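Local coordinates for protein ubiquitin conjugating enzyme (Agrocybe aegerita, PDB 3WE5) that probably acts as an E2 enzyme of the ubiquitin-conjugating family, carrying activated ubiquitin for transfer to target proteins, at residues A[43-48]-A[130-135]; A[55-60]-A[74-79]; A[88-93]-A[110-115]; A[99-104]-A[136-141]. One frame throughout, in Å; residues are numbered along the deposited sequence.

Interaction 1 (A[43-48]-A[130-135])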
loop_
_atom_site.group_PDB
_atom_site.type_symbol
_atom_site.label_atom_id
_atom_site.label_comp_id
_atom_site.label_asym_id
_atom_site.label_seq_id
_atom_site.Cartn_x
_atom_site.Cartn_y
_atom_site.Cartn_z
ATOM N N VAL A 43 24.650 -12.837 -3.877
ATOM C CA VAL A 43 24.433 -13.351 -2.535
ATOM C C VAL A 43 22.969 -13.247 -2.105
ATOM O O VAL A 43 22.288 -12.220 -2.333
ATOM C CB VAL A 43 25.400 -12.655 -1.508
ATOM C CG1 VAL A 43 25.137 -11.158 -1.422
ATOM C CG2 VAL A 43 25.282 -13.305 -0.134
ATOM N N GLY A 44 22.477 -14.331 -1.511
ATOM C CA GLY A 44 21.138 -14.341 -0.959
ATOM C C GLY A 44 20.139 -14.848 -1.989
ATOM O O GLY A 44 18.984 -15.110 -1.671
ATOM N N ILE A 45 20.589 -14.993 -3.222
ATOM C CA ILE A 45 19.669 -15.456 -4.274
ATOM C C ILE A 45 20.093 -16.852 -4.708
ATOM O O ILE A 45 21.251 -17.093 -5.009
ATOM C CB ILE A 45 19.642 -14.473 -5.457
ATOM C CG1 ILE A 45 19.027 -13.139 -5.041
ATOM C CG2 ILE A 45 18.843 -15.081 -6.639
ATOM C CD1 ILE A 45 19.492 -11.988 -5.898
ATOM N N THR A 46 19.163 -17.806 -4.708
ATOM C CA THR A 46 19.523 -19.170 -5.114
ATOM C C THR A 46 18.532 -19.709 -6.137
ATOM O O THR A 46 17.335 -19.636 -5.912
ATOM C CB THR A 46 19.493 -20.117 -3.918
ATOM O OG1 THR A 46 20.328 -19.581 -2.882
ATOM C CG2 THR A 46 19.991 -21.498 -4.307
ATOM N N LEU A 47 19.045 -20.226 -7.246
ATOM C CA LEU A 47 18.203 -20.959 -8.222
ATOM C C LEU A 47 17.875 -22.340 -7.676
ATOM O O LEU A 47 18.792 -23.100 -7.333
ATOM C CB LEU A 47 18.932 -21.065 -9.567
ATOM C CG LEU A 47 18.183 -21.887 -10.638
ATOM C CD1 LEU A 47 16.915 -21.162 -11.014
ATOM C CD2 LEU A 47 19.063 -22.051 -11.851
ATOM N N VAL A 48 16.574 -22.629 -7.558
ATOM C CA VAL A 48 16.047 -23.894 -7.010
ATOM C C VAL A 48 15.542 -24.832 -8.108
ATOM O O VAL A 48 15.721 -26.044 -8.019
ATOM C CB VAL A 48 14.954 -23.595 -5.959
ATOM C CG1 VAL A 48 14.141 -24.839 -5.619
ATOM C CG2 VAL A 48 15.620 -23.026 -4.711
ATOM N N VAL A 130 15.696 -8.898 -11.867
ATOM C CA VAL A 130 14.457 -8.843 -11.137
ATOM C C VAL A 130 14.646 -9.357 -9.704
ATOM O O VAL A 130 14.120 -8.768 -8.758
ATOM C CB VAL A 130 13.364 -9.667 -11.846
ATOM C CG1 VAL A 130 12.088 -9.712 -11.005
ATOM C CG2 VAL A 130 13.080 -9.070 -13.220
ATOM N N CYS A 131 15.356 -10.477 -9.554
ATOM C CA CYS A 131 15.601 -11.038 -8.217
ATOM C C CYS A 131 16.296 -10.027 -7.311
ATOM O O CYS A 131 15.916 -9.857 -6.134
ATOM C CB CYS A 131 16.504 -12.257 -8.317
ATOM S SG CYS A 131 15.660 -13.750 -8.977
ATOM N N VAL A 132 17.326 -9.397 -7.860
ATOM C CA VAL A 132 18.107 -8.400 -7.099
ATOM C C VAL A 132 17.258 -7.201 -6.724
ATOM O O VAL A 132 17.329 -6.700 -5.587
ATOM C CB VAL A 132 19.327 -7.932 -7.902
ATOM C CG1 VAL A 132 19.928 -6.655 -7.301
ATOM C CG2 VAL A 132 20.378 -9.041 -7.996
ATOM N N THR A 133 16.474 -6.710 -7.689
ATOM C CA THR A 133 15.548 -5.603 -7.434
ATOM C C THR A 133 14.528 -5.902 -6.346
ATOM O O THR A 133 14.269 -5.068 -5.483
ATOM C CB THR A 133 14.809 -5.171 -8.753
ATOM O OG1 THR A 133 15.781 -4.798 -9.737
ATOM C CG2 THR A 133 13.866 -4.001 -8.507
ATOM N N LEU A 134 13.942 -7.095 -6.364
ATOM C CA LEU A 134 12.959 -7.449 -5.360
ATOM C C LEU A 134 13.616 -7.669 -3.991
ATOM O O LEU A 134 13.020 -7.337 -2.949
ATOM C CB LEU A 134 12.174 -8.705 -5.787
ATOM C CG LEU A 134 11.321 -8.522 -7.040
ATOM C CD1 LEU A 134 10.644 -9.830 -7.418
ATOM C CD2 LEU A 134 10.261 -7.436 -6.845
ATOM N N GLN A 135 14.831 -8.207 -3.997
ATOM C CA GLN A 135 15.595 -8.362 -2.755
ATOM C C GLN A 135 15.835 -6.993 -2.115
ATOM O O GLN A 135 15.664 -6.834 -0.903
ATOM C CB GLN A 135 16.925 -9.028 -3.064
ATOM C CG GLN A 135 17.783 -9.448 -1.843
ATOM C CD GLN A 135 19.125 -9.954 -2.305
ATOM O OE1 GLN A 135 19.730 -9.376 -3.217
ATOM N NE2 GLN A 135 19.595 -11.046 -1.711
HETATM O O HOH W 1 22.437 -9.805 -3.491
#

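Interaction 2 (A[55-60]-A[74-79])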
loop_
_atom_site.group_PDB
_atom_site.type_symbol
_atom_site.label_atom_id
_atom_site.label_comp_id
_atom_site.label_asym_id
_atom_site.label_seq_id
_atom_site.Cartn_x
_atom_site.Cartn_y
_atom_site.Cartn_z
ATOM N N LYS A 55 8.703 -22.026 -16.389
ATOM C CA LYS A 55 8.580 -21.666 -14.972
ATOM C C LYS A 55 9.882 -21.969 -14.239
ATOM O O LYS A 55 10.361 -23.102 -14.269
ATOM C CB LYS A 55 7.415 -22.430 -14.298
ATOM C CG LYS A 55 7.115 -21.960 -12.874
ATOM C CD LYS A 55 5.824 -22.596 -12.322
ATOM C CE LYS A 55 5.963 -24.096 -12.167
ATOM N NZ LYS A 55 7.069 -24.459 -11.220
ATOM N N TRP A 56 10.420 -20.954 -13.549
ATOM C CA TRP A 56 11.610 -21.130 -12.712
ATOM C C TRP A 56 11.308 -20.720 -11.273
ATOM O O TRP A 56 10.445 -19.876 -11.003
ATOM C CB TRP A 56 12.770 -20.244 -13.217
ATOM C CG TRP A 56 13.353 -20.587 -14.565
ATOM C CD1 TRP A 56 12.999 -21.619 -15.402
ATOM C CD2 TRP A 56 14.414 -19.884 -15.212
ATOM N NE1 TRP A 56 13.783 -21.590 -16.544
ATOM C CE2 TRP A 56 14.662 -20.533 -16.448
ATOM C CE3 TRP A 56 15.188 -18.761 -14.862
ATOM C CZ2 TRP A 56 15.642 -20.083 -17.356
ATOM C CZ3 TRP A 56 16.159 -18.308 -15.766
ATOM C CH2 TRP A 56 16.391 -18.985 -16.998
ATOM N N LEU A 57 12.032 -21.326 -10.331
ATOM C CA LEU A 57 11.912 -20.970 -8.919
ATOM C C LEU A 57 13.280 -20.597 -8.333
ATOM O O LEU A 57 14.281 -21.272 -8.582
ATOM C CB LEU A 57 11.399 -22.178 -8.130
ATOM C CG LEU A 57 9.994 -22.668 -8.468
ATOM C CD1 LEU A 57 9.726 -23.994 -7.703
ATOM C CD2 LEU A 57 8.953 -21.635 -8.126
ATOM N N PHE A 58 13.287 -19.521 -7.547
ATOM C CA PHE A 58 14.453 -19.082 -6.772
ATOM C C PHE A 58 14.090 -18.997 -5.281
ATOM O O PHE A 58 12.929 -18.857 -4.924
ATOM C CB PHE A 58 14.876 -17.670 -7.212
ATOM C CG PHE A 58 15.436 -17.597 -8.584
ATOM C CD1 PHE A 58 14.591 -17.558 -9.689
ATOM C CD2 PHE A 58 16.810 -17.563 -8.793
ATOM C CE1 PHE A 58 15.116 -17.484 -10.969
ATOM C CE2 PHE A 58 17.347 -17.485 -10.065
ATOM C CZ PHE A 58 16.481 -17.463 -11.172
ATOM N N THR A 59 15.094 -19.073 -4.412
ATOM C CA THR A 59 14.900 -18.573 -3.049
ATOM C C THR A 59 15.569 -17.211 -2.936
ATOM O O THR A 59 16.603 -16.978 -3.550
ATOM C CB THR A 59 15.416 -19.517 -1.974
ATOM O OG1 THR A 59 16.808 -19.741 -2.155
ATOM C CG2 THR A 59 14.676 -20.836 -2.033
ATOM N N ILE A 60 14.942 -16.329 -2.162
ATOM C CA ILE A 60 15.438 -14.968 -1.966
ATOM C C ILE A 60 15.605 -14.764 -0.464
ATOM O O ILE A 60 14.636 -14.881 0.312
ATOM C CB ILE A 60 14.430 -13.947 -2.467
ATOM C CG1 ILE A 60 14.149 -14.144 -3.970
ATOM C CG2 ILE A 60 14.906 -12.512 -2.164
ATOM C CD1 ILE A 60 15.364 -13.990 -4.875
ATOM N N THR A 74 10.300 -18.088 -1.385
ATOM C CA THR A 74 10.370 -18.701 -2.707
ATOM C C THR A 74 9.701 -17.778 -3.713
ATOM O O THR A 74 8.566 -17.340 -3.506
ATOM C CB THR A 74 9.688 -20.074 -2.680
ATOM O OG1 THR A 74 10.439 -20.933 -1.807
ATOM C CG2 THR A 74 9.642 -20.698 -4.056
ATOM N N LEU A 75 10.426 -17.492 -4.790
ATOM C CA LEU A 75 9.983 -16.561 -5.845
ATOM C C LEU A 75 9.851 -17.336 -7.150
ATOM O O LEU A 75 10.780 -18.029 -7.569
ATOM C CB LEU A 75 11.015 -15.440 -6.000
ATOM C CG LEU A 75 10.703 -14.283 -6.957
ATOM C CD1 LEU A 75 9.478 -13.504 -6.453
ATOM C CD2 LEU A 75 11.923 -13.344 -7.088
ATOM N N GLN A 76 8.685 -17.207 -7.790
ATOM C CA GLN A 76 8.396 -17.934 -9.025
ATOM C C GLN A 76 8.365 -16.971 -10.203
ATOM O O GLN A 76 7.814 -15.879 -10.085
ATOM C CB GLN A 76 7.033 -18.613 -8.864
ATOM C CG GLN A 76 6.502 -19.383 -10.086
ATOM C CD GLN A 76 5.083 -19.870 -9.791
ATOM O OE1 GLN A 76 4.902 -20.860 -9.097
ATOM N NE2 GLN A 76 4.081 -19.129 -10.248
ATOM N N PHE A 77 9.012 -17.372 -11.293
ATOM C CA PHE A 77 8.953 -16.670 -12.579
ATOM C C PHE A 77 8.191 -17.540 -13.556
ATOM O O PHE A 77 8.517 -18.711 -13.710
ATOM C CB PHE A 77 10.357 -16.468 -13.134
ATOM C CG PHE A 77 11.128 -15.420 -12.409
ATOM C CD1 PHE A 77 11.627 -15.668 -11.151
ATOM C CD2 PHE A 77 11.353 -14.179 -12.995
ATOM C CE1 PHE A 77 12.346 -14.662 -10.464
ATOM C CE2 PHE A 77 12.046 -13.210 -12.342
ATOM C CZ PHE A 77 12.533 -13.435 -11.066
ATOM N N ARG A 78 7.203 -16.967 -14.233
ATOM C CA ARG A 78 6.588 -17.646 -15.383
ATOM C C ARG A 78 6.809 -16.841 -16.654
ATOM O O ARG A 78 6.648 -15.607 -16.642
ATOM C CB ARG A 78 5.090 -17.868 -15.126
ATOM C CG ARG A 78 4.811 -19.031 -14.194
ATOM C CD ARG A 78 3.323 -19.320 -14.074
ATOM N NE ARG A 78 2.663 -18.333 -13.234
ATOM C CZ ARG A 78 1.351 -18.279 -13.041
ATOM N NH1 ARG A 78 0.550 -19.142 -13.658
ATOM N NH2 ARG A 78 0.839 -17.357 -12.241
ATOM N N PHE A 79 7.175 -17.524 -17.735
ATOM C CA PHE A 79 7.546 -16.875 -19.011
ATOM C C PHE A 79 6.558 -17.244 -20.108
ATOM O O PHE A 79 6.249 -18.427 -20.285
ATOM C CB PHE A 79 8.958 -17.301 -19.458
ATOM C CG PHE A 79 10.001 -17.207 -18.356
ATOM C CD1 PHE A 79 10.516 -15.967 -17.990
ATOM C CD2 PHE A 79 10.440 -18.341 -17.693
ATOM C CE1 PHE A 79 11.446 -15.856 -16.939
ATOM C CE2 PHE A 79 11.404 -18.242 -16.667
ATOM C CZ PHE A 79 11.893 -17.000 -16.298
HETATM O O HOH W 2 5.921 -23.378 -8.698
#

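Interaction 3 (A[88-93]-A[110-115])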
loop_
_atom_site.group_PDB
_atom_site.type_symbol
_atom_site.label_atom_id
_atom_site.label_comp_id
_atom_site.label_asym_id
_atom_site.label_seq_id
_atom_site.Cartn_x
_atom_site.Cartn_y
_atom_site.Cartn_z
ATOM N N PRO A 88 8.294 -11.137 -17.430
ATOM C CA PRO A 88 7.908 -12.363 -16.728
ATOM C C PRO A 88 6.789 -12.098 -15.723
ATOM O O PRO A 88 6.681 -10.998 -15.172
ATOM C CB PRO A 88 9.194 -12.757 -15.983
ATOM C CG PRO A 88 9.887 -11.420 -15.717
ATOM C CD PRO A 88 9.572 -10.575 -16.944
ATOM N N ALA A 89 5.961 -13.118 -15.469
ATOM C CA ALA A 89 4.971 -13.053 -14.406
ATOM C C ALA A 89 5.678 -13.535 -13.149
ATOM O O ALA A 89 6.193 -14.650 -13.108
ATOM C CB ALA A 89 3.811 -13.945 -14.724
ATOM N N VAL A 90 5.754 -12.680 -12.148
ATOM C CA VAL A 90 6.587 -12.966 -10.977
ATOM C C VAL A 90 5.779 -12.849 -9.684
ATOM O O VAL A 90 5.079 -11.854 -9.460
ATOM C CB VAL A 90 7.774 -11.973 -10.940
ATOM C CG1 VAL A 90 8.692 -12.288 -9.746
ATOM C CG2 VAL A 90 8.571 -12.035 -12.220
ATOM N N GLN A 91 5.864 -13.868 -8.825
ATOM C CA GLN A 91 5.135 -13.859 -7.568
ATOM C C GLN A 91 5.864 -14.708 -6.528
ATOM O O GLN A 91 6.584 -15.670 -6.870
ATOM C CB GLN A 91 3.706 -14.372 -7.780
ATOM C CG GLN A 91 3.648 -15.818 -8.236
ATOM C CD GLN A 91 2.428 -16.098 -9.102
ATOM O OE1 GLN A 91 2.492 -16.013 -10.331
ATOM N NE2 GLN A 91 1.313 -16.435 -8.465
ATOM N N PHE A 92 5.700 -14.333 -5.264
ATOM C CA PHE A 92 6.159 -15.186 -4.180
ATOM C C PHE A 92 5.184 -16.350 -4.096
ATOM O O PHE A 92 3.964 -16.172 -4.284
ATOM C CB PHE A 92 6.239 -14.410 -2.859
ATOM C CG PHE A 92 7.393 -13.434 -2.806
ATOM C CD1 PHE A 92 8.687 -13.880 -2.550
ATOM C CD2 PHE A 92 7.195 -12.080 -3.062
ATOM C CE1 PHE A 92 9.778 -12.981 -2.519
ATOM C CE2 PHE A 92 8.273 -11.172 -3.017
ATOM C CZ PHE A 92 9.563 -11.617 -2.749
ATOM N N VAL A 93 5.736 -17.530 -3.834
ATOM C CA VAL A 93 4.962 -18.762 -3.696
ATOM C C VAL A 93 4.303 -18.851 -2.322
ATOM O O VAL A 93 4.927 -18.590 -1.279
ATOM C CB VAL A 93 5.833 -19.989 -3.981
ATOM C CG1 VAL A 93 5.063 -21.298 -3.720
ATOM C CG2 VAL A 93 6.301 -19.959 -5.415
ATOM N N GLY A 110 0.856 -13.462 -2.713
ATOM C CA GLY A 110 2.179 -13.556 -3.328
ATOM C C GLY A 110 2.411 -12.645 -4.518
ATOM O O GLY A 110 3.560 -12.483 -4.964
ATOM N N HIS A 111 1.342 -12.053 -5.047
ATOM C CA HIS A 111 1.477 -11.145 -6.182
ATOM C C HIS A 111 2.257 -9.912 -5.757
ATOM O O HIS A 111 2.186 -9.484 -4.601
ATOM C CB HIS A 111 0.104 -10.734 -6.702
ATOM C CG HIS A 111 -0.634 -11.849 -7.371
ATOM N ND1 HIS A 111 -1.761 -11.636 -8.133
ATOM C CD2 HIS A 111 -0.396 -13.181 -7.408
ATOM C CE1 HIS A 111 -2.189 -12.794 -8.609
ATOM N NE2 HIS A 111 -1.379 -13.746 -8.185
ATOM N N ILE A 112 2.994 -9.336 -6.694
ATOM C CA ILE A 112 3.918 -8.250 -6.364
ATOM C C ILE A 112 3.593 -6.993 -7.156
ATOM O O ILE A 112 3.415 -7.056 -8.370
ATOM C CB ILE A 112 5.365 -8.660 -6.697
ATOM C CG1 ILE A 112 5.780 -9.911 -5.907
ATOM C CG2 ILE A 112 6.329 -7.486 -6.470
ATOM C CD1 ILE A 112 7.008 -10.624 -6.477
ATOM N N CYS A 113 3.514 -5.855 -6.477
ATOM C CA CYS A 113 3.428 -4.565 -7.174
ATOM C C CYS A 113 4.812 -3.912 -7.258
ATOM O O CYS A 113 5.311 -3.343 -6.289
ATOM C CB CYS A 113 2.445 -3.637 -6.453
ATOM S SG CYS A 113 2.108 -2.100 -7.354
ATOM N N ALA A 114 5.454 -4.008 -8.414
ATOM C CA ALA A 114 6.774 -3.408 -8.586
ATOM C C ALA A 114 6.886 -2.949 -10.019
ATOM O O ALA A 114 6.436 -3.646 -10.924
ATOM C CB ALA A 114 7.865 -4.404 -8.269
ATOM N N SER A 115 7.466 -1.766 -10.223
ATOM C CA SER A 115 7.562 -1.181 -11.559
ATOM C C SER A 115 8.353 -2.021 -12.564
ATOM O O SER A 115 8.022 -2.033 -13.756
ATOM C CB SER A 115 8.104 0.253 -11.486
ATOM O OG SER A 115 9.330 0.313 -10.771
HETATM O O HOH W 3 2.928 -10.353 -9.282
#

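Interaction 4 (A[99-104]-A[136-141])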
loop_
_atom_site.group_PDB
_atom_site.type_symbol
_atom_site.label_atom_id
_atom_site.label_comp_id
_atom_site.label_asym_id
_atom_site.label_seq_id
_atom_site.Cartn_x
_atom_site.Cartn_y
_atom_site.Cartn_z
ATOM N N GLU A 99 4.688 -18.701 2.983
ATOM C CA GLU A 99 3.997 -17.431 3.127
ATOM C C GLU A 99 4.756 -16.350 2.384
ATOM O O GLU A 99 5.979 -16.415 2.268
ATOM C CB GLU A 99 3.831 -17.071 4.606
ATOM C CG GLU A 99 3.110 -18.160 5.419
ATOM C CD GLU A 99 2.581 -17.663 6.759
ATOM O OE1 GLU A 99 1.777 -16.704 6.767
ATOM O OE2 GLU A 99 2.967 -18.237 7.803
ATOM N N ALA A 100 4.034 -15.356 1.873
ATOM C CA ALA A 100 4.688 -14.230 1.199
ATOM C C ALA A 100 5.315 -13.337 2.244
ATOM O O ALA A 100 4.838 -13.280 3.389
ATOM C CB ALA A 100 3.680 -13.437 0.361
ATOM N N PRO A 101 6.384 -12.629 1.875
ATOM C CA PRO A 101 6.889 -11.654 2.847
ATOM C C PRO A 101 5.807 -10.607 3.122
ATOM O O PRO A 101 5.073 -10.232 2.196
ATOM C CB PRO A 101 8.076 -11.014 2.120
ATOM C CG PRO A 101 7.856 -11.328 0.650
ATOM C CD PRO A 101 7.153 -12.630 0.615
ATOM N N VAL A 102 5.694 -10.158 4.371
ATOM C CA VAL A 102 4.769 -9.075 4.688
ATOM C C VAL A 102 5.449 -7.756 4.351
ATOM O O VAL A 102 6.420 -7.349 5.005
ATOM C CB VAL A 102 4.334 -9.104 6.158
ATOM C CG1 VAL A 102 3.336 -7.986 6.431
ATOM C CG2 VAL A 102 3.715 -10.446 6.478
ATOM N N HIS A 103 4.953 -7.103 3.304
ATOM C CA HIS A 103 5.602 -5.945 2.715
ATOM C C HIS A 103 4.539 -5.135 1.987
ATOM O O HIS A 103 3.598 -5.714 1.440
ATOM C CB HIS A 103 6.678 -6.417 1.713
ATOM C CG HIS A 103 7.474 -5.308 1.117
ATOM N ND1 HIS A 103 7.052 -4.598 0.012
ATOM C CD2 HIS A 103 8.667 -4.774 1.467
ATOM C CE1 HIS A 103 7.938 -3.670 -0.280
ATOM N NE2 HIS A 103 8.938 -3.765 0.580
ATOM N N PRO A 104 4.665 -3.796 1.985
ATOM C CA PRO A 104 3.626 -2.938 1.388
ATOM C C PRO A 104 3.428 -3.087 -0.118
ATOM O O PRO A 104 2.429 -2.594 -0.644
ATOM C CB PRO A 104 4.129 -1.516 1.685
ATOM C CG PRO A 104 5.046 -1.659 2.838
ATOM C CD PRO A 104 5.704 -2.995 2.664
ATOM N N SER A 136 16.208 -6.021 -2.942
ATOM C CA SER A 136 16.446 -4.640 -2.503
ATOM C C SER A 136 15.177 -3.930 -2.046
ATOM O O SER A 136 15.209 -3.105 -1.124
ATOM C CB SER A 136 17.088 -3.835 -3.639
ATOM O OG SER A 136 18.378 -4.311 -3.944
ATOM N N MET A 137 14.058 -4.228 -2.704
ATOM C CA MET A 137 12.775 -3.693 -2.287
ATOM C C MET A 137 12.418 -4.189 -0.889
ATOM O O MET A 137 11.927 -3.423 -0.052
ATOM C CB MET A 137 11.686 -4.113 -3.285
ATOM C CG MET A 137 10.256 -3.799 -2.852
ATOM S SD MET A 137 9.049 -4.745 -3.808
ATOM C CE MET A 137 9.039 -6.289 -2.914
ATOM N N LEU A 138 12.677 -5.467 -0.628
ATOM C CA LEU A 138 12.428 -6.014 0.697
ATOM C C LEU A 138 13.391 -5.349 1.695
ATOM O O LEU A 138 12.992 -4.985 2.811
ATOM C CB LEU A 138 12.572 -7.541 0.697
ATOM C CG LEU A 138 11.528 -8.399 -0.036
ATOM C CD1 LEU A 138 11.883 -9.872 0.060
ATOM C CD2 LEU A 138 10.160 -8.187 0.543
ATOM N N ALA A 139 14.634 -5.153 1.281
ATOM C CA ALA A 139 15.651 -4.587 2.175
ATOM C C ALA A 139 15.289 -3.159 2.592
ATOM O O ALA A 139 15.638 -2.714 3.686
ATOM C CB ALA A 139 17.023 -4.614 1.508
ATOM N N SER A 140 14.605 -2.445 1.703
ATOM C CA SER A 140 14.277 -1.034 1.929
ATOM C C SER A 140 13.146 -0.813 2.941
ATOM O O SER A 140 12.979 0.298 3.449
ATOM C CB SER A 140 13.918 -0.369 0.596
ATOM O OG SER A 140 12.584 -0.668 0.231
ATOM N N CYS A 141 12.372 -1.859 3.235
ATOM C CA CYS A 141 11.232 -1.750 4.146
ATOM C C CYS A 141 11.674 -1.500 5.589
ATOM O O CYS A 141 12.499 -2.226 6.137
ATOM C CB CYS A 141 10.380 -3.014 4.073
ATOM S SG CYS A 141 8.824 -2.970 4.992
#

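Interaction 1 (A[43-48]-A[130-135])
The edge strand of the E2 sheet and the turn that leads into it meet the central helix 127-140 where Gln135 reaches Val43 and Ile45 rests on Cys131 and Val132. Gln135 NE2 donates to Val43 O at 3.0 Å, nearly straight (173° at the hydrogen), on a carbonyl lone pair and within the plane of its own amide. With CG anti to the backbone N (chi1 -172°) and an extended chain beyond it, the amide stands off the helix far enough to reach the turn. A water donates to both Val43 O and Gln135 OE1, so the water, Val43 O and the amide close a small ring. Strand 45-48 opens the antiparallel meander of the ubiquitin-conjugating fold, and its axis makes 132° with that of helix segment 130-135. NE2 also bonds Glu61 O on the next strand, so a leucine in place of Gln135 would probably leave the carbonyls of Val43 and Glu61 without the amide that links them. Gly44 CA lies close to Gln135 NE2, where a beta carbon would collide. Beside the amide, Ile45 CD1 meets Val132 CG2 at 3.7 Å and Cys131 CB at 3.9 Å.

Interaction 2 (A[55-60]-A[74-79])
Residues 55-60 and 74-79 pair as antiparallel strands, Trp56 with Phe77 and Phe58 with Leu75 forming hydrogen-bonded pairs whose four N-H to O bonds are each 2.9 Å, and Lys55 with Arg78, Leu57 with Gln76 and Thr59 with Thr74 the non-hydrogen-bonded pairs between and beside them. The face with Trp56, Phe58, Leu75 and Phe77 is apolar. Beyond the last pair, Phe79 turns the edge of its ring onto one face of the Trp56 indole in a T-shaped stack, Phe79 CE2 lying 3.7 Å from Trp56 CG. The planes of the phenyl and the five-membered ring are 75° apart. Further along, Phe58 CD1 and Phe77 CE1 touch at 3.7 Å with the rings set obliquely, and Ile60 CG1 packs on Leu75 CD2. On the other face Leu57 CD2 lies alongside Gln76 CB, the two side chains pointing the same way. Lys55 leaves the strand with CG anti to its backbone N (chi1 -172°), then bends at its last two torsions, which brings NZ to a water at 3.0 Å; that water donates to Gln76 OE1 at 2.7 Å. Arg78 contributes its CG beside Lys55 CG, while its guanidinium makes a salt bridge with Asp159 and a hydrogen bond to Gln91 OE1; Trp56 NE1 is held by Asp52 O. The two strands form the middle hairpin of the sheet, flanked by 45-49 and 89-92, and the aromatic face is covered by helix 127-140, with Val127 against Phe58, Phe77 and Phe79 and Cys131 against Phe77.

Interaction 3 (A[88-93]-A[110-115])
Ile112 and Phe92 meet at about a right angle, the end of the isoleucine chain reaching the CD2-CE2 bond of the phenyl group obliquely to its ring: CD1 is 3.7 Å from Phe92 CD2, and CG1 follows close behind. CD1 also reaches Val90 CG1 at 4.0 Å, the two side chains slanting across each other. It can do so because Ile112 CG1 is anti to the carbonyl carbon (chi1 -60°), with the chain running on straight toward the strand. On the other side of the strand Gln91 and His111 lie side by side and point the same way, amide and imidazole planes 86° apart, with Gln91 NE2 3.8 Å from His111 NE2. Each has a stronger partner elsewhere: Gln91 OE1 accepts from Arg78 NH2, and His111 ND1 is hydrogen-bonded to Tyr153 OH. Between these two groups run the backbones. Phe92 N donates to Gly110 O at 2.8 Å, the donor tilted 28° from the carbonyl plane, and Gly110 CA comes within 3.3 Å of Phe92 O. Having no beta carbon, Gly110 lets the strand come this near; one would collide with Phe92 O. A water bridges the next backbone groups, donating to Val90 O at 2.6 Å and accepting from Ile112 N at 2.8 Å. Leu134 of helix 127-140 packs on both Val90 and Ile112. One direct bond and one water bridge thus satisfy backbone groups along the last strand of the meander, and fasten to it the long loop which in E2 enzymes carries the active-site cysteine, largely through apolar and main-chain contacts.

Interaction 4 (A[99-104]-A[136-141])
Met137 and His103 make the first touch along the end of helix 127-140, with the methionine folded over one face of the imidazole. Its CE sits above the ring, 4.1 Å from the centroid, in a CH-pi contact, and its CG approaches His103 CE1 to 3.5 Å; the bend at chi3 (84°) brings the methyl round over the ring. Pro104 CD, from the next residue, lies over the opposite face, also toward the rim. The Met137 carbonyl also takes part: His103 NE2 donates to Met137 O at 3.1 Å, a bent bond (136° at the hydrogen) that arrives from above the carbonyl plane. Next, Leu138 CD2 fits between Pro101 CB and His103 CD2, each 3.8 Å away. Ser140 then turns its hydroxyl back on the helix, OG donating to Met137 O at 2.8 Å from the face away from the histidine, so two donors grip one carbonyl; its backbone O accepts from Lys143 NZ of the second subunit. Finally Cys141 CB packs at 3.6 Å on His103 CD2, and its SG lies beside Pro104 CD. His103 ND1 accepts from His105 N, which with NE2 fixes the rotation of the ring. With an alanine in place of His103, Met137 O would be likely to lose one of its two donors and a gap to open between Met137, Leu138 and Cys141. His103-Pro104-His105 falls at the His-Pro-Asn motif of E2 enzymes, His105 standing where the asparagine would be, as in UBE2W relatives, and the inward anchoring of His103 is consistent with a part in shaping that loop.

Overall arrangement
The four contacts lie within one ubiquitin-conjugating domain, around an antiparallel sheet in the order 45-49, 55-61, 72-78, 89-92 and the helix 127-140 that lies across it. Interaction 2 is the middle of the sheet; interaction 1, centred about 9 Å from its centre, joins the first strand to the helix, and interaction 3, its centre about 10 Å from that of interaction 2, brings a loop to the last strand. Interaction 4 ties the same long loop to the end of that helix. Along the chain, interactions 2 and 3 nest inside the loop closed by interaction 1, while interaction 4 crosses interactions 1 and 3. Leu134 packs on Ile112 and Val90, and Phe92 on Pro101 and Leu138, so helix, last strand and loop share one core.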